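Local coordinates for DisA protein (PDB 6CCA) that probably transfers methyl groups from S-adenosylmethionine to the alpha carbon of polyketide intermediates on the disorazol assembly line, as a gem-dimethylating carbon methyltransferase, at residues 199-204 against 401-406; 227-232 against 298-303; 305-310 against 333-338; 313-318 against 361-366. All blocks are in the same frame, centred on the assembly; numbering follows the deposited sequence.

Interaction 1: residues 199-204 against 401-406; sequences DHFNEL and IQNVIL
Helix 196-216 packs on one face of the central sheet of this class I methyltransferase fold, bringing Phe201 against Gln402 and Val404 of strand 402-409. The short segments run almost parallel, 7° apart, with their axes 8.5 Å from each other. Phe201 carries most of the contact. Its ring lies between two residues: His200 CD2 sits over the centre of one face, and on the opposite face Gln402 CG makes a CH-pi contact, 3.9 Å from the ring centroid. An extended side chain lets Gln402 run back across the ring, so that its amide stacks on the phenyl group with the planes 20° apart and CD comes within 3.4 Å of Phe201 CD2. The amide is held in place by the bond from Gln402 NE2 to Asn335 OD1 of the neighbouring strand. A water accepts from the same NE2 and lies within hydrogen-bonding distance of Asn202 OD1, bridging strand and helix. Farther along, CE1 of Phe201 lies 3.6 Å from Asn403 CA. Asn403 ND2 bonds to Leu390 O and Ser372 OG. Val404 closes the buried patch, its CG2 reaching Phe201 CD1 and Leu204 CB, each at 4.0 Å.

Interaction 2: residues 227-232 against 298-303; sequences TILEVG and ERFDVV
The Phe300 ring receives Leu229 CB over one face, in a CH-pi contact 3.7 Å from the ring centroid and offset toward the rim. Thr227 CG2 approaches the same ring obliquely, 3.5 Å from Phe300 CD1, while Phe256 of the next strand meets it edge-to-face. With CG2 anti to the backbone N (OG1 at chi1 -52°), Thr227 gives its methyl to the phenyl ring and leaves OG1 for Glu254. Thr227 N donates to Asp301 OD2 at 2.9 Å, on the anti side and 25° out of the carboxylate plane, with a nearly straight N-H...O angle of 169°; a water that donates to Thr227 OG1 also lies within reach of OD2. Lys327 and Arg216 form salt bridges with Asp301, probably balancing its buried charge. These residues begin the parallel pairing of strands 226-231 and 300-306 in the central sheet of the Rossmann-like methyltransferase fold. At the corner near Asp301, Thr227 O accepts from Asp301 N at 2.8 Å and, weakly, from Val302 N. Regular pairing follows, with Leu229 N bound to Val302 O at 2.9 Å. Ile228 and Val302 point together to the face packed by helix 196-216, whereas Leu229 and Val303 share the other, where Leu229 CD2 lies 4.0 Å from Val303 CG2.

Interaction 3: residues 305-310 against 333-338; sequences GANVVH and VLNEMT
His310 turns the edge of its ring to the carboxylate of Glu336, the two planes standing 79° apart. His310 ND1 donates to the syn lone pair of Glu336 OE2 at 3.0 Å, close to the ring plane and with an N-H...O angle of 167°; the second bond, to OE1, is weak. The CB of Glu336 points away from segment 305-310, and the bend at chi2 (-74°) brings the carboxylate back to the imidazole. Two waters lie beside the same group: one accepts from Val309 N and sits doubtfully close to OE2, and the other links OE1 with Asn307 OD1 and Met337 N. This His-carboxylate pair stands just past the C-terminal end of strand 300-306, the end of the sheet where class I methyltransferases generally place their active site. Strands 300-306 and 330-337 pair in parallel. Gly305 N binds Val333 O at 2.9 Å, and Asn335 N returns to Gly305 O at 3.1 Å. Beyond Ala306 the chain turns away, and the Asn307 amide spans the end of the pairing, with Asn307 CG 3.3 Å from Asn335 O and OD1 3.4 Å from Met337 CG. Val309 CG2 packs on Leu334 CD2. Helix 196-216 lies against Asn335, helix 372-381 brings Trp375 against Leu334 and Glu336, and strand 402-409 runs antiparallel along the other edge of strand 330-337.

Interaction 4: residues 313-318 against 361-366; sequences KNLRST and AERMKW
Arg316 and Glu362 form a salt bridge in which two nitrogens of the guanidinium, NE and NH2, converge side-on upon one oxygen. Arg316 NH2 lies 3.1 Å and Arg316 NE 3.2 Å from Glu362 OE2, which sits near the guanidinium plane, 12° out of it. The carboxylate is turned almost upright to that plane, at 81°, so the grip is not the flat two-oxygen kind: NE meets OE2 from above the carboxylate, and NH2 arrives on the syn side but tilted out of the carboxylate plane, from the same face. An extended chain from CG to NE carries the arginine head out to the bent side chain of Glu362. Two further carboxylates bind Arg316 as well, Glu381 at NH2 and Glu382 at NH1, so one guanidinium probably offsets the charge of three neighbouring acids. At the start of helix 315-325, Asn314 is the N-cap, its OD1 accepting from Ser317 N at 2.8 Å.

Packing takes over at Leu315, whose CB lies over one face of the Arg363 guanidinium, offset toward the rim and 3.9 Å from NH2. Asp359 bonds both Arg363 NH2 and Leu315 N, tying the arginine to the first turn of the helix, while Pro368 O holds Arg363 NH1. The contact thus joins the N-terminal end of helix 315-325 to the loop between helices 342-346 and 372-381, with Trp375 and Leu378 of helix 372-381 packed against Leu315.

Interactions 2, 3 and 1 follow one another across the central sheet. Strand 300-306 is common to interactions 2 and 3, whose centres lie about 14 Å apart and which meet through a probable bond of 2.9 Å between Val303 O and Val333 N. Strands 330-337 and 402-409 join interactions 3 and 1, with Ile405 N 2.9 Å from Leu334 O and centres only about 9 Å apart. Interaction 4 stands farther out, its centre about 13 Å from that of interaction 3, yet His310 O and Arg363 NH1 connect them at 2.9 Å. The loop of 361-366 is thereby tied to the His310 backbone, beside the probable active-site end of the sheet.

Interaction 1: residues 199-204 against 401-406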
loop_
_atom_site.group_PDB
_atom_site.type_symbol
_atom_site.label_atom_id
_atom_site.label_comp_id
_atom_site.label_asym_id
_atom_site.label_seq_id
_atom_site.Cartn_x
_atom_site.Cartn_y
_atom_site.Cartn_z
ATOM N N ASP A 199 -4.247 7.007 -9.790
ATOM C CA ASP A 199 -4.271 8.453 -9.938
ATOM C C ASP A 199 -5.365 9.081 -9.132
ATOM O O ASP A 199 -5.155 10.138 -8.546
ATOM C CB ASP A 199 -4.434 8.847 -11.420
ATOM C CG ASP A 199 -3.186 8.570 -12.238
ATOM O OD1 ASP A 199 -2.096 8.372 -11.671
ATOM O OD2 ASP A 199 -3.346 8.575 -13.475
ATOM N N HIS A 200 -6.497 8.418 -8.987
ATOM C CA HIS A 200 -7.595 8.950 -8.177
ATOM C C HIS A 200 -7.124 9.167 -6.724
ATOM O O HIS A 200 -7.294 10.245 -6.112
ATOM C CB HIS A 200 -8.766 7.991 -8.196
ATOM C CG HIS A 200 -9.811 8.339 -7.217
ATOM N ND1 HIS A 200 -10.897 9.122 -7.538
ATOM C CD2 HIS A 200 -9.938 8.037 -5.906
ATOM C CE1 HIS A 200 -11.669 9.258 -6.463
ATOM N NE2 HIS A 200 -11.110 8.602 -5.467
ATOM N N PHE A 201 -6.536 8.145 -6.162
ATOM C CA PHE A 201 -5.994 8.249 -4.809
ATOM C C PHE A 201 -4.780 9.180 -4.661
ATOM O O PHE A 201 -4.678 9.852 -3.642
ATOM C CB PHE A 201 -5.828 6.888 -4.135
ATOM C CG PHE A 201 -7.149 6.193 -3.964
ATOM C CD1 PHE A 201 -8.009 6.533 -2.954
ATOM C CD2 PHE A 201 -7.545 5.209 -4.892
ATOM C CE1 PHE A 201 -9.219 5.859 -2.831
ATOM C CE2 PHE A 201 -8.777 4.607 -4.804
ATOM C CZ PHE A 201 -9.617 4.980 -3.772
ATOM N N ASN A 202 -3.901 9.216 -5.660
ATOM C CA ASN A 202 -2.760 10.164 -5.669
ATOM C C ASN A 202 -3.270 11.599 -5.594
ATOM O O ASN A 202 -2.760 12.467 -4.841
ATOM C CB ASN A 202 -1.905 9.969 -6.936
ATOM C CG ASN A 202 -1.108 8.674 -6.947
ATOM O OD1 ASN A 202 -0.857 8.068 -5.915
ATOM N ND2 ASN A 202 -0.614 8.310 -8.128
ATOM N N GLU A 203 -4.353 11.848 -6.307
ATOM C CA GLU A 203 -4.931 13.174 -6.362
ATOM C C GLU A 203 -5.606 13.544 -5.072
ATOM O O GLU A 203 -5.475 14.700 -4.670
ATOM C CB GLU A 203 -5.859 13.362 -7.572
ATOM C CG GLU A 203 -5.090 13.316 -8.899
ATOM C CD GLU A 203 -4.101 14.478 -9.123
ATOM O OE1 GLU A 203 -4.222 15.573 -8.532
ATOM O OE2 GLU A 203 -3.132 14.257 -9.877
ATOM N N LEU A 204 -6.220 12.558 -4.390
ATOM C CA LEU A 204 -6.777 12.797 -3.067
ATOM C C LEU A 204 -5.735 13.114 -2.027
ATOM O O LEU A 204 -5.953 13.954 -1.173
ATOM C CB LEU A 204 -7.656 11.619 -2.549
ATOM C CG LEU A 204 -9.041 11.475 -3.114
ATOM C CD1 LEU A 204 -9.653 10.224 -2.512
ATOM C CD2 LEU A 204 -9.843 12.744 -2.741
ATOM N N ILE A 401 -11.158 -1.415 -2.184
ATOM C CA ILE A 401 -9.830 -1.944 -2.446
ATOM C C ILE A 401 -8.719 -1.042 -1.912
ATOM O O ILE A 401 -7.627 -1.518 -1.569
ATOM C CB ILE A 401 -9.635 -2.063 -4.000
ATOM C CG1 ILE A 401 -10.427 -3.248 -4.503
ATOM C CG2 ILE A 401 -8.160 -2.228 -4.372
ATOM C CD1 ILE A 401 -10.378 -3.359 -6.032
ATOM N N GLN A 402 -9.003 0.224 -1.841
ATOM C CA GLN A 402 -8.047 1.268 -1.498
ATOM C C GLN A 402 -8.784 2.475 -0.948
ATOM O O GLN A 402 -9.983 2.773 -1.271
ATOM C CB GLN A 402 -7.312 1.709 -2.754
ATOM C CG GLN A 402 -6.158 2.651 -2.607
ATOM C CD GLN A 402 -5.329 2.809 -3.862
ATOM O OE1 GLN A 402 -5.593 2.210 -4.904
ATOM N NE2 GLN A 402 -4.347 3.679 -3.785
ATOM N N ASN A 403 -8.088 3.191 -0.088
ATOM C CA ASN A 403 -8.627 4.452 0.445
ATOM C C ASN A 403 -7.559 5.438 0.881
ATOM O O ASN A 403 -6.383 5.020 1.131
ATOM C CB ASN A 403 -9.639 4.168 1.564
ATOM C CG ASN A 403 -10.709 5.274 1.661
ATOM O OD1 ASN A 403 -10.736 6.213 0.851
ATOM N ND2 ASN A 403 -11.580 5.155 2.662
ATOM N N VAL A 404 -7.922 6.713 0.910
ATOM C CA VAL A 404 -7.148 7.717 1.643
ATOM C C VAL A 404 -7.839 7.959 3.008
ATOM O O VAL A 404 -9.089 8.087 3.106
ATOM C CB VAL A 404 -6.978 8.963 0.836
ATOM C CG1 VAL A 404 -6.541 10.143 1.693
ATOM C CG2 VAL A 404 -5.985 8.726 -0.292
ATOM N N ILE A 405 -7.038 7.973 4.046
ATOM C CA ILE A 405 -7.478 8.086 5.446
ATOM C C ILE A 405 -6.770 9.255 6.083
ATOM O O ILE A 405 -5.561 9.341 6.008
ATOM C CB ILE A 405 -7.266 6.804 6.257
ATOM C CG1 ILE A 405 -7.913 5.589 5.532
ATOM C CG2 ILE A 405 -7.851 6.969 7.667
ATOM C CD1 ILE A 405 -6.942 4.549 5.173
ATOM N N LEU A 406 -7.534 10.191 6.628
ATOM C CA LEU A 406 -7.021 11.392 7.313
ATOM C C LEU A 406 -7.273 11.273 8.811
ATOM O O LEU A 406 -8.306 10.749 9.226
ATOM C CB LEU A 406 -7.689 12.661 6.798
ATOM C CG LEU A 406 -7.767 12.793 5.259
ATOM C CD1 LEU A 406 -8.591 13.990 4.860
ATOM C CD2 LEU A 406 -6.423 12.910 4.671
HETATM O O HOH W 1 -2.583 5.620 -5.343
#

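Interaction 2: residues 227-232 against 298-303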
loop_
_atom_site.group_PDB
_atom_site.type_symbol
_atom_site.label_atom_id
_atom_site.label_comp_id
_atom_site.label_asym_id
_atom_site.label_seq_id
_atom_site.Cartn_x
_atom_site.Cartn_y
_atom_site.Cartn_z
ATOM N N THR A 227 5.676 22.316 7.691
ATOM C CA THR A 227 6.650 21.245 7.492
ATOM C C THR A 227 5.940 19.927 7.300
ATOM O O THR A 227 5.192 19.494 8.176
ATOM C CB THR A 227 7.601 21.141 8.698
ATOM O OG1 THR A 227 8.143 22.425 8.954
ATOM C CG2 THR A 227 8.770 20.231 8.402
ATOM N N ILE A 228 6.192 19.281 6.157
ATOM C CA ILE A 228 5.515 18.022 5.845
ATOM C C ILE A 228 6.570 16.948 5.767
ATOM O O ILE A 228 7.643 17.195 5.224
ATOM C CB ILE A 228 4.813 18.174 4.510
ATOM C CG1 ILE A 228 3.821 19.330 4.582
ATOM C CG2 ILE A 228 4.249 16.840 4.027
ATOM C CD1 ILE A 228 3.133 19.642 3.254
ATOM N N LEU A 229 6.311 15.814 6.372
ATOM C CA LEU A 229 7.193 14.651 6.280
ATOM C C LEU A 229 6.541 13.600 5.418
ATOM O O LEU A 229 5.436 13.213 5.705
ATOM C CB LEU A 229 7.440 14.113 7.668
ATOM C CG LEU A 229 8.036 12.703 7.800
ATOM C CD1 LEU A 229 9.467 12.819 7.332
ATOM C CD2 LEU A 229 7.987 12.230 9.231
ATOM N N GLU A 230 7.240 13.096 4.407
ATOM C CA GLU A 230 6.839 11.898 3.749
ATOM C C GLU A 230 7.704 10.741 4.209
ATOM O O GLU A 230 8.925 10.782 4.113
ATOM C CB GLU A 230 6.911 11.992 2.235
ATOM C CG GLU A 230 6.429 10.728 1.566
ATOM C CD GLU A 230 6.279 10.818 0.037
ATOM O OE1 GLU A 230 6.783 11.800 -0.579
ATOM O OE2 GLU A 230 5.700 9.818 -0.500
ATOM N N VAL A 231 7.051 9.700 4.700
ATOM C CA VAL A 231 7.758 8.479 5.056
ATOM C C VAL A 231 7.734 7.488 3.940
ATOM O O VAL A 231 6.769 7.419 3.168
ATOM C CB VAL A 231 7.196 7.860 6.350
ATOM C CG1 VAL A 231 7.478 8.817 7.521
ATOM C CG2 VAL A 231 5.748 7.630 6.270
ATOM N N GLY A 232 8.769 6.649 3.853
ATOM C CA GLY A 232 8.745 5.683 2.765
ATOM C C GLY A 232 8.579 6.233 1.375
ATOM O O GLY A 232 7.960 5.595 0.537
ATOM N N GLU A 298 7.480 17.043 17.707
ATOM C CA GLU A 298 6.555 18.053 17.221
ATOM C C GLU A 298 7.071 19.016 16.160
ATOM O O GLU A 298 6.796 20.164 16.194
ATOM C CB GLU A 298 5.859 18.813 18.354
ATOM C CG GLU A 298 6.749 19.749 19.079
ATOM C CD GLU A 298 6.053 20.960 19.681
ATOM O OE1 GLU A 298 5.004 21.410 19.250
ATOM O OE2 GLU A 298 6.647 21.492 20.582
ATOM N N ARG A 299 7.777 18.473 15.197
ATOM C CA ARG A 299 8.329 19.260 14.148
ATOM C C ARG A 299 7.441 19.400 12.933
ATOM O O ARG A 299 7.592 20.288 12.180
ATOM C CB ARG A 299 9.640 18.670 13.692
ATOM C CG ARG A 299 10.632 19.792 13.532
ATOM C CD ARG A 299 11.637 19.606 12.449
ATOM N NE ARG A 299 11.606 20.706 11.525
ATOM C CZ ARG A 299 12.630 21.070 10.817
ATOM N NH1 ARG A 299 13.776 20.434 10.965
ATOM N NH2 ARG A 299 12.500 22.041 9.961
ATOM N N PHE A 300 6.542 18.456 12.773
ATOM C CA PHE A 300 5.814 18.289 11.548
ATOM C C PHE A 300 4.358 18.619 11.645
ATOM O O PHE A 300 3.720 18.180 12.527
ATOM C CB PHE A 300 5.991 16.854 11.056
ATOM C CG PHE A 300 7.385 16.557 10.659
ATOM C CD1 PHE A 300 7.899 17.074 9.515
ATOM C CD2 PHE A 300 8.207 15.876 11.489
ATOM C CE1 PHE A 300 9.189 16.872 9.170
ATOM C CE2 PHE A 300 9.511 15.653 11.141
ATOM C CZ PHE A 300 9.988 16.161 9.980
ATOM N N ASP A 301 3.873 19.372 10.666
ATOM C CA ASP A 301 2.461 19.691 10.592
ATOM C C ASP A 301 1.695 18.515 10.010
ATOM O O ASP A 301 0.517 18.319 10.311
ATOM C CB ASP A 301 2.296 20.893 9.713
ATOM C CG ASP A 301 2.922 22.147 10.350
ATOM O OD1 ASP A 301 2.233 22.763 11.207
ATOM O OD2 ASP A 301 4.113 22.397 10.125
ATOM N N VAL A 302 2.328 17.800 9.079
ATOM C CA VAL A 302 1.675 16.671 8.340
ATOM C C VAL A 302 2.706 15.587 8.160
ATOM O O VAL A 302 3.868 15.879 7.856
ATOM C CB VAL A 302 1.168 17.092 6.913
ATOM C CG1 VAL A 302 0.474 15.948 6.182
ATOM C CG2 VAL A 302 0.248 18.277 6.972
ATOM N N VAL A 303 2.277 14.349 8.376
ATOM C CA VAL A 303 3.005 13.196 7.946
ATOM C C VAL A 303 2.208 12.468 6.873
ATOM O O VAL A 303 1.040 12.114 7.111
ATOM C CB VAL A 303 3.304 12.257 9.077
ATOM C CG1 VAL A 303 4.017 11.016 8.606
ATOM C CG2 VAL A 303 4.193 12.902 10.102
HETATM O O HOH W 2 6.701 23.856 10.828
#

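Interaction 3: residues 305-310 against 333-338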
loop_
_atom_site.group_PDB
_atom_site.type_symbol
_atom_site.label_atom_id
_atom_site.label_comp_id
_atom_site.label_asym_id
_atom_site.label_seq_id
_atom_site.Cartn_x
_atom_site.Cartn_y
_atom_site.Cartn_z
ATOM N N GLY A 305 2.046 9.083 4.355
ATOM C CA GLY A 305 2.510 7.697 4.147
ATOM C C GLY A 305 1.735 7.094 3.014
ATOM O O GLY A 305 0.550 6.765 3.192
ATOM N N ALA A 306 2.366 6.932 1.867
ATOM C CA ALA A 306 1.673 6.429 0.718
ATOM C C ALA A 306 2.035 5.026 0.526
ATOM O O ALA A 306 3.120 4.751 -0.057
ATOM C CB ALA A 306 2.070 7.275 -0.497
ATOM N N ASN A 307 1.199 4.120 1.044
ATOM C CA ASN A 307 1.275 2.681 0.868
ATOM C C ASN A 307 2.527 2.073 1.513
ATOM O O ASN A 307 3.140 1.193 0.930
ATOM C CB ASN A 307 1.103 2.232 -0.619
ATOM C CG ASN A 307 -0.380 2.291 -1.077
ATOM O OD1 ASN A 307 -1.202 1.550 -0.598
ATOM N ND2 ASN A 307 -0.714 3.231 -2.015
ATOM N N VAL A 308 2.948 2.621 2.650
ATOM C CA VAL A 308 4.120 2.181 3.322
ATOM C C VAL A 308 4.001 2.021 4.852
ATOM O O VAL A 308 4.714 1.202 5.458
ATOM C CB VAL A 308 5.281 3.235 3.070
ATOM C CG1 VAL A 308 5.692 3.255 1.591
ATOM C CG2 VAL A 308 4.880 4.650 3.543
ATOM N N VAL A 309 3.065 2.730 5.519
ATOM C CA VAL A 309 3.039 2.654 6.986
ATOM C C VAL A 309 2.700 1.250 7.482
ATOM O O VAL A 309 3.107 0.852 8.618
ATOM C CB VAL A 309 2.056 3.693 7.604
ATOM C CG1 VAL A 309 1.870 3.529 9.105
ATOM C CG2 VAL A 309 2.604 5.103 7.361
ATOM N N HIS A 310 1.942 0.495 6.676
ATOM C CA HIS A 310 1.677 -0.930 7.061
ATOM C C HIS A 310 2.970 -1.816 7.107
ATOM O O HIS A 310 2.931 -2.921 7.635
ATOM C CB HIS A 310 0.712 -1.588 6.085
ATOM C CG HIS A 310 1.291 -1.750 4.706
ATOM N ND1 HIS A 310 1.110 -0.809 3.707
ATOM C CD2 HIS A 310 2.107 -2.696 4.183
ATOM C CE1 HIS A 310 1.799 -1.176 2.635
ATOM N NE2 HIS A 310 2.387 -2.332 2.891
ATOM N N VAL A 333 -1.776 11.544 6.904
ATOM C CA VAL A 333 -2.488 11.285 5.652
ATOM C C VAL A 333 -1.957 9.945 5.141
ATOM O O VAL A 333 -0.721 9.772 4.876
ATOM C CB VAL A 333 -2.208 12.385 4.634
ATOM C CG1 VAL A 333 -2.908 12.029 3.324
ATOM C CG2 VAL A 333 -2.658 13.727 5.205
ATOM N N LEU A 334 -2.852 8.966 5.075
ATOM C CA LEU A 334 -2.511 7.638 4.559
ATOM C C LEU A 334 -3.174 7.375 3.213
ATOM O O LEU A 334 -4.375 7.712 3.037
ATOM C CB LEU A 334 -2.971 6.554 5.548
ATOM C CG LEU A 334 -2.460 6.559 6.954
ATOM C CD1 LEU A 334 -3.176 5.548 7.850
ATOM C CD2 LEU A 334 -0.963 6.278 6.946
ATOM N N ASN A 335 -2.410 6.765 2.299
ATOM C CA ASN A 335 -2.961 6.109 1.137
ATOM C C ASN A 335 -2.621 4.643 1.281
ATOM O O ASN A 335 -1.404 4.284 1.359
ATOM C CB ASN A 335 -2.319 6.691 -0.100
ATOM C CG ASN A 335 -2.858 6.083 -1.394
ATOM O OD1 ASN A 335 -3.710 5.180 -1.374
ATOM N ND2 ASN A 335 -2.430 6.654 -2.527
ATOM N N GLU A 336 -3.633 3.819 1.439
ATOM C CA GLU A 336 -3.464 2.429 1.789
ATOM C C GLU A 336 -4.386 1.488 0.996
ATOM O O GLU A 336 -5.506 1.817 0.642
ATOM C CB GLU A 336 -3.758 2.177 3.305
ATOM C CG GLU A 336 -2.587 2.515 4.236
ATOM C CD GLU A 336 -1.470 1.465 4.144
ATOM O OE1 GLU A 336 -1.722 0.269 3.934
ATOM O OE2 GLU A 336 -0.306 1.830 4.282
ATOM N N MET A 337 -3.908 0.269 0.780
ATOM C CA MET A 337 -4.734 -0.764 0.186
ATOM C C MET A 337 -5.515 -1.373 1.369
ATOM O O MET A 337 -4.906 -1.685 2.408
ATOM C CB MET A 337 -3.871 -1.822 -0.561
ATOM C CG MET A 337 -2.975 -1.164 -1.610
ATOM S SD MET A 337 -3.953 -0.464 -2.993
ATOM C CE MET A 337 -2.570 0.320 -3.848
ATOM N N THR A 338 -6.838 -1.457 1.212
ATOM C CA THR A 338 -7.757 -1.797 2.285
ATOM C C THR A 338 -8.551 -3.112 2.122
ATOM O O THR A 338 -9.546 -3.322 2.837
ATOM C CB THR A 338 -8.714 -0.613 2.493
ATOM O OG1 THR A 338 -9.264 -0.173 1.244
ATOM C CG2 THR A 338 -7.952 0.574 3.080
HETATM O O HOH W 3 0.875 4.078 4.360
HETATM O O HOH W 4 -1.093 -0.511 1.258
#

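Interaction 4: residues 313-318 against 361-366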
loop_
_atom_site.group_PDB
_atom_site.type_symbol
_atom_site.label_atom_id
_atom_site.label_comp_id
_atom_site.label_asym_id
_atom_site.label_seq_id
_atom_site.Cartn_x
_atom_site.Cartn_y
_atom_site.Cartn_z
ATOM N N LYS A 313 6.721 -3.736 12.041
ATOM C CA LYS A 313 6.507 -4.853 12.933
ATOM C C LYS A 313 5.390 -4.674 13.893
ATOM O O LYS A 313 4.668 -5.615 14.188
ATOM C CB LYS A 313 7.786 -5.107 13.749
ATOM C CG LYS A 313 8.855 -5.718 12.901
ATOM C CD LYS A 313 10.062 -6.142 13.712
ATOM C CE LYS A 313 11.127 -6.664 12.749
ATOM N NZ LYS A 313 12.493 -6.408 13.274
ATOM N N ASN A 314 5.262 -3.451 14.401
ATOM C CA ASN A 314 4.244 -3.092 15.323
ATOM C C ASN A 314 3.563 -1.771 14.973
ATOM O O ASN A 314 4.139 -0.709 15.117
ATOM C CB ASN A 314 4.830 -2.956 16.732
ATOM C CG ASN A 314 3.737 -2.826 17.754
ATOM O OD1 ASN A 314 3.175 -1.760 17.968
ATOM N ND2 ASN A 314 3.330 -3.959 18.309
ATOM N N LEU A 315 2.329 -1.859 14.510
ATOM C CA LEU A 315 1.614 -0.707 13.995
ATOM C C LEU A 315 1.371 0.359 15.061
ATOM O O LEU A 315 1.570 1.540 14.807
ATOM C CB LEU A 315 0.324 -1.178 13.284
ATOM C CG LEU A 315 -0.364 -0.175 12.350
ATOM C CD1 LEU A 315 0.677 0.422 11.374
ATOM C CD2 LEU A 315 -1.540 -0.824 11.622
ATOM N N ARG A 316 0.924 -0.060 16.241
ATOM C CA ARG A 316 0.622 0.878 17.319
ATOM C C ARG A 316 1.851 1.695 17.707
ATOM O O ARG A 316 1.757 2.896 17.963
ATOM C CB ARG A 316 0.079 0.132 18.540
ATOM C CG ARG A 316 -1.340 -0.385 18.370
ATOM C CD ARG A 316 -1.834 -1.065 19.637
ATOM N NE ARG A 316 -3.057 -1.828 19.407
ATOM C CZ ARG A 316 -4.282 -1.316 19.483
ATOM N NH1 ARG A 316 -4.451 -0.036 19.784
ATOM N NH2 ARG A 316 -5.339 -2.085 19.258
ATOM N N SER A 317 2.999 1.030 17.747
ATOM C CA SER A 317 4.225 1.648 18.098
ATOM C C SER A 317 4.647 2.666 16.999
ATOM O O SER A 317 5.155 3.739 17.262
ATOM C CB SER A 317 5.278 0.518 18.226
ATOM O OG SER A 317 6.524 1.060 18.461
ATOM N N THR A 318 4.461 2.271 15.749
ATOM C CA THR A 318 4.794 3.125 14.641
ATOM C C THR A 318 3.912 4.369 14.637
ATOM O O THR A 318 4.407 5.471 14.450
ATOM C CB THR A 318 4.681 2.309 13.340
ATOM O OG1 THR A 318 5.748 1.358 13.289
ATOM C CG2 THR A 318 4.756 3.191 12.082
ATOM N N ALA A 361 -3.087 -9.875 14.850
ATOM C CA ALA A 361 -4.468 -9.575 15.205
ATOM C C ALA A 361 -4.879 -8.169 14.872
ATOM O O ALA A 361 -6.062 -7.877 14.887
ATOM C CB ALA A 361 -4.719 -9.753 16.699
ATOM N N GLU A 362 -3.953 -7.293 14.597
ATOM C CA GLU A 362 -4.369 -5.934 14.175
ATOM C C GLU A 362 -4.622 -5.867 12.656
ATOM O O GLU A 362 -5.111 -4.840 12.179
ATOM C CB GLU A 362 -3.288 -4.920 14.460
ATOM C CG GLU A 362 -2.924 -4.783 15.928
ATOM C CD GLU A 362 -4.044 -4.396 16.829
ATOM O OE1 GLU A 362 -5.118 -3.893 16.401
ATOM O OE2 GLU A 362 -3.832 -4.571 18.048
ATOM N N ARG A 363 -4.275 -6.926 11.932
ATOM C CA ARG A 363 -4.241 -6.891 10.435
ATOM C C ARG A 363 -5.274 -7.806 9.827
ATOM O O ARG A 363 -5.795 -8.690 10.511
ATOM C CB ARG A 363 -2.869 -7.328 9.931
ATOM C CG ARG A 363 -1.640 -6.805 10.640
ATOM C CD ARG A 363 -1.382 -5.330 10.560
ATOM N NE ARG A 363 -0.122 -5.011 11.232
ATOM C CZ ARG A 363 0.944 -4.456 10.676
ATOM N NH1 ARG A 363 0.931 -4.012 9.415
ATOM N NH2 ARG A 363 2.004 -4.222 11.415
ATOM N N MET A 364 -5.590 -7.632 8.550
ATOM C CA MET A 364 -6.385 -8.613 7.824
ATOM C C MET A 364 -5.539 -9.861 7.593
ATOM O O MET A 364 -4.353 -9.820 7.460
ATOM C CB MET A 364 -6.972 -8.042 6.531
ATOM C CG MET A 364 -8.000 -6.941 6.786
ATOM S SD MET A 364 -8.750 -6.268 5.283
ATOM C CE MET A 364 -7.356 -5.437 4.565
ATOM N N LYS A 365 -6.180 -11.016 7.545
ATOM C CA LYS A 365 -5.448 -12.270 7.574
ATOM C C LYS A 365 -4.508 -12.418 6.385
ATOM O O LYS A 365 -4.860 -12.005 5.288
ATOM C CB LYS A 365 -6.446 -13.411 7.482
ATOM C CG LYS A 365 -5.857 -14.738 7.954
ATOM C CD LYS A 365 -6.929 -15.799 7.868
ATOM C CE LYS A 365 -6.322 -17.113 8.292
ATOM N NZ LYS A 365 -7.379 -18.115 8.106
ATOM N N TRP A 366 -3.299 -12.901 6.644
ATOM C CA TRP A 366 -2.269 -13.118 5.641
ATOM C C TRP A 366 -1.859 -11.875 4.910
ATOM O O TRP A 366 -1.572 -11.911 3.698
ATOM C CB TRP A 366 -2.720 -14.167 4.665
ATOM C CG TRP A 366 -2.555 -15.597 5.263
ATOM C CD1 TRP A 366 -1.469 -16.143 5.959
ATOM C CD2 TRP A 366 -3.516 -16.626 5.155
ATOM N NE1 TRP A 366 -1.737 -17.465 6.280
ATOM C CE2 TRP A 366 -2.975 -17.785 5.787
ATOM C CE3 TRP A 366 -4.788 -16.667 4.636
ATOM C CZ2 TRP A 366 -3.681 -18.979 5.854
ATOM C CZ3 TRP A 366 -5.472 -17.822 4.706
ATOM C CH2 TRP A 366 -4.914 -18.980 5.316
#